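PDB 2V2G: peroxiredoxin 6 from Arenicola marina, which probably reduces hydrogen peroxide and organic hydroperoxides to water and alcohols, as a thiol-dependent peroxidase of the antioxidant defence. Local coordinates for the interface of chains A and B. Sequence-based numbering; all coordinates share one arbitrary frame. Chains: chain A/B, Peroxiredoxin 6.

Contact 1 and contact 2 belong to one two-fold symmetric dimer interface, and their centres lie about 15 Å apart. Strand 139-145, the turn after it and helix 153-168 supply much of both. One tyrosine position serves twice: in contact 1 the hydroxyl of B:Tyr145 crosses to the partner's helix, while in contact 2 the ring of A:Tyr145 receives a leucine. A polar and an apolar patch therefore sit side by side. The centre of contact 1 is about 14 Å from B:Ser45 and that of contact 2 about 13 Å from A:Ser45, the engineered peroxidatic position, with no direct contact shown.

Contact 1: the interface of chains A and B. Residues chain A 152, 155, 158, 176; chain B 145, 151-153, 155.
A polar homodimer interface forms where A:Glu155 meets B:Asn152 and B:Tyr145, tying together two subunits of the Prx6 type, a peroxiredoxin subfamily that pairs through edge strands. The protein is assigned mechanistically to the typical 2-Cys group yet forms no toroid-shaped decamers. A:Asn152 and B:Asn152 each N-cap helix 153-168: A:Asn152 OD1 accepts the backbone N of A:Glu155 at 3.1 Å, the donor lying above the carbonyl plane. The same amide turns its NH2 group across the dimer, so one side chain both caps its own helix and binds the other chain's. B:Asn152 ND2 reaches A:Glu155 OE1 at 3.0 Å, in its own amide plane but from above the carboxylate, the two planes being 61° apart. From the opposite face of that carboxylate comes A:Arg158 NE, 2.8 Å from A:Glu155 OE1, in a salt bridge. The guanidinium grips side-on, A:Arg158 NH2 meeting A:Glu155 OE2 at 3.0 Å. B:Tyr145 OH adds a further bond, donating to A:Glu155 OE2 on its anti lone pair at 2.6 Å, with ring and carboxylate only 12° apart. Each oxygen accepts from at least two donors, which fixes the rotation of the acid and probably stabilises its negative charge. CG of A:Glu155 stands opposite the backbone N (chi1 173°) and the chain then bends at chi2, which brings the carboxylate against CB of B:Asn152. In the twin, A:Asn152 ND2 bonds to B:Glu155 OE1 at 3.0 Å by the same antiparallel slide of side chains; A:Glu155 OE1 and B:Glu155 OE1 stay 6.3 Å apart. Farther out, A:Asp176 N donates to B:Arg151 O at 3.0 Å, just ahead of the other chain's N-cap.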
# COMPACT_ATOMS: atom_id res chain seq x y z
N ASN A 152 -0.40 -3.96 -7.66
CA ASN A 152 -1.24 -5.16 -7.60
C ASN A 152 -2.67 -4.66 -7.34
O ASN A 152 -3.06 -4.37 -6.22
CB ASN A 152 -0.71 -6.09 -6.49
CG ASN A 152 -1.59 -7.28 -6.21
OD1 ASN A 152 -2.67 -7.40 -6.80
ND2 ASN A 152 -1.16 -8.14 -5.32
N GLU A 155 -5.02 -6.67 -4.92
CA GLU A 155 -4.91 -6.24 -3.51
C GLU A 155 -5.79 -5.00 -3.25
O GLU A 155 -6.40 -4.87 -2.21
CB GLU A 155 -3.45 -5.93 -3.12
CG GLU A 155 -3.31 -5.33 -1.74
CD GLU A 155 -3.72 -6.21 -0.59
OE1 GLU A 155 -3.98 -7.45 -0.83
OE2 GLU A 155 -3.64 -5.73 0.58
N ARG A 158 -9.15 -6.24 -2.89
CA ARG A 158 -9.29 -6.95 -1.58
C ARG A 158 -9.54 -5.96 -0.46
O ARG A 158 -10.41 -6.15 0.40
CB ARG A 158 -8.05 -7.82 -1.28
CG ARG A 158 -8.10 -8.77 -0.08
CD ARG A 158 -6.77 -9.40 0.18
NE ARG A 158 -5.91 -8.45 0.87
CZ ARG A 158 -5.97 -8.16 2.16
NH1 ARG A 158 -6.80 -8.78 2.99
NH2 ARG A 158 -5.18 -7.20 2.62
N ASP A 176 -4.20 -11.27 5.52
CA ASP A 176 -4.44 -12.10 4.34
C ASP A 176 -5.90 -12.54 4.13
O ASP A 176 -6.19 -13.45 3.34
CB ASP A 176 -3.53 -13.32 4.38
CG ASP A 176 -2.07 -12.94 4.36
OD1 ASP A 176 -1.62 -12.11 3.57
OD2 ASP A 176 -1.39 -13.46 5.23
N TYR B 145 -2.54 1.42 5.79
CA TYR B 145 -3.80 0.74 6.00
C TYR B 145 -4.41 1.08 7.37
O TYR B 145 -3.66 1.32 8.32
CB TYR B 145 -3.67 -0.77 5.93
CG TYR B 145 -3.49 -1.40 4.57
CD1 TYR B 145 -2.94 -0.72 3.50
CD2 TYR B 145 -3.80 -2.74 4.38
CE1 TYR B 145 -2.72 -1.34 2.29
CE2 TYR B 145 -3.55 -3.39 3.20
CZ TYR B 145 -3.06 -2.68 2.14
OH TYR B 145 -2.78 -3.28 0.93
N ARG B 151 -3.23 -6.46 6.76
CA ARG B 151 -2.38 -6.40 5.58
C ARG B 151 -2.18 -7.76 4.87
O ARG B 151 -2.48 -8.80 5.46
CB ARG B 151 -1.04 -5.77 5.96
CG ARG B 151 -1.15 -4.31 6.35
CD ARG B 151 0.04 -3.81 7.16
NE ARG B 151 -0.07 -4.29 8.53
CZ ARG B 151 0.58 -3.76 9.56
NH1 ARG B 151 1.41 -2.75 9.38
NH2 ARG B 151 0.34 -4.21 10.77
N ASN B 152 -1.57 -7.66 3.68
CA ASN B 152 -1.15 -8.79 2.84
C ASN B 152 0.40 -8.73 2.80
O ASN B 152 1.01 -7.98 2.07
CB ASN B 152 -1.79 -8.59 1.45
CG ASN B 152 -1.34 -9.63 0.46
OD1 ASN B 152 -0.49 -10.45 0.80
ND2 ASN B 152 -1.91 -9.63 -0.70
N PHE B 153 1.07 -9.52 3.66
CA PHE B 153 2.53 -9.52 3.67
C PHE B 153 3.18 -10.26 2.48
O PHE B 153 4.33 -9.97 2.22
CB PHE B 153 3.10 -10.05 5.00
CG PHE B 153 2.79 -9.16 6.14
CD1 PHE B 153 1.58 -9.33 6.81
CD2 PHE B 153 3.57 -8.07 6.45
CE1 PHE B 153 1.22 -8.47 7.85
CE2 PHE B 153 3.21 -7.20 7.53
CZ PHE B 153 2.00 -7.42 8.17
N GLU B 155 2.21 -9.47 -0.49
CA GLU B 155 2.39 -8.30 -1.37
C GLU B 155 3.66 -7.54 -0.99
O GLU B 155 4.36 -6.99 -1.85
CB GLU B 155 1.18 -7.34 -1.28
CG GLU B 155 1.37 -5.99 -2.09
CD GLU B 155 1.61 -6.15 -3.55
OE1 GLU B 155 1.45 -7.29 -4.08
OE2 GLU B 155 1.90 -5.12 -4.22

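Contact 2: the interface of chains A and B. Residues chain A 144-146, 149; chain B 5, 140-141, 163.
The ring of A:Tyr145 takes methyl CD1 of B:Leu141 over one face, 3.9 Å from its centroid, in a CH-pi contact, while the carbonyl O of A:Thr149, from the same chain, lies at its edge in plane. The methyl sits toward the rim, B:Leu141 CD1 being 3.7 Å from A:Tyr145 CD1, and the two side chains run alongside each other in the same direction. With CG of B:Leu141 opposite its backbone N (chi1 -179°), both branches of the leucine are turned to the tyrosine, B:Leu141 CD2 touching A:Tyr145 CE1 at 3.9 Å. This is the apolar part of the Prx6 dimer interface, where strands 139-145 of the two subunits come together: A:Leu144 O approaches B:Leu141 CA to 3.5 Å. Beyond the strand end, A:Pro146 packs against chain B. Its CD and CG rest against the backbone carbonyl of B:Lys140, and A:Pro146 CD also comes within 4.0 Å of B:Leu141 CD1. B:Leu5 closes another flank, its two methyls spanning the segment from A:Leu144 to A:Pro146, with CD1 near A:Pro146 N and CD2 near A:Leu144 O and CB. Helix 153-168 of chain B contributes B:Leu163, which crosses the proline at roughly a right angle. One methyl of that leucine touches two residues of chain A: B:Leu163 CD2 lies 3.7 Å from A:Pro146 CG and as far from the hydroxyl OG1 of A:Thr149.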
# COMPACT_ATOMS: atom_id res chain seq x y z
N LEU A 144 1.94 4.27 -1.63
CA LEU A 144 2.87 5.05 -2.45
C LEU A 144 3.91 4.10 -2.96
O LEU A 144 4.86 3.71 -2.23
CB LEU A 144 3.56 6.18 -1.67
CG LEU A 144 2.82 7.38 -1.16
CD1 LEU A 144 3.90 8.26 -0.45
CD2 LEU A 144 2.09 8.11 -2.31
N TYR A 145 3.72 3.67 -4.19
CA TYR A 145 4.73 2.81 -4.86
C TYR A 145 5.59 3.68 -5.80
O TYR A 145 5.07 4.63 -6.43
CB TYR A 145 4.05 1.73 -5.71
CG TYR A 145 3.47 0.54 -4.96
CD1 TYR A 145 3.12 0.61 -3.64
CD2 TYR A 145 3.33 -0.70 -5.62
CE1 TYR A 145 2.61 -0.51 -2.98
CE2 TYR A 145 2.80 -1.80 -4.97
CZ TYR A 145 2.43 -1.73 -3.65
OH TYR A 145 1.92 -2.82 -2.95
N PRO A 146 6.89 3.36 -5.95
CA PRO A 146 7.71 4.13 -6.86
C PRO A 146 7.54 3.77 -8.34
O PRO A 146 6.91 2.71 -8.68
CB PRO A 146 9.12 3.78 -6.40
CG PRO A 146 9.00 2.34 -5.99
CD PRO A 146 7.62 2.26 -5.31
N THR A 149 8.01 0.08 -9.81
CA THR A 149 7.28 -1.06 -9.18
C THR A 149 5.77 -0.97 -9.48
O THR A 149 5.03 -0.26 -8.81
CB THR A 149 7.61 -1.18 -7.67
OG1 THR A 149 9.03 -1.32 -7.54
CG2 THR A 149 6.84 -2.37 -7.00
N LEU B 5 8.33 9.52 -0.66
CA LEU B 5 9.35 8.58 -1.20
C LEU B 5 10.68 9.35 -1.45
O LEU B 5 10.70 10.48 -1.91
CB LEU B 5 8.85 7.93 -2.46
CG LEU B 5 7.60 7.10 -2.32
CD1 LEU B 5 7.32 6.38 -3.63
CD2 LEU B 5 7.67 6.14 -1.14
N LYS B 140 11.59 3.84 0.22
CA LYS B 140 11.38 3.31 -1.12
C LYS B 140 9.95 3.05 -1.50
O LYS B 140 9.66 3.10 -2.68
CB LYS B 140 12.17 1.99 -1.31
CG LYS B 140 13.68 2.14 -1.08
CD LYS B 140 14.39 3.19 -1.89
CE LYS B 140 15.87 3.34 -1.52
NZ LYS B 140 16.49 4.37 -2.40
N LEU B 141 9.11 2.76 -0.51
CA LEU B 141 7.72 2.42 -0.73
C LEU B 141 7.01 2.50 0.61
O LEU B 141 7.62 2.12 1.68
CB LEU B 141 7.64 1.02 -1.33
CG LEU B 141 6.32 0.37 -1.71
CD1 LEU B 141 6.53 -0.63 -2.81
CD2 LEU B 141 5.55 -0.29 -0.49
N LEU B 163 11.69 -4.12 -5.87
CA LEU B 163 12.58 -3.03 -5.49
C LEU B 163 14.02 -3.50 -5.61
O LEU B 163 14.88 -2.74 -6.07
CB LEU B 163 12.33 -2.55 -4.06
CG LEU B 163 10.98 -1.81 -3.84
CD1 LEU B 163 10.71 -1.76 -2.28
CD2 LEU B 163 10.96 -0.39 -4.49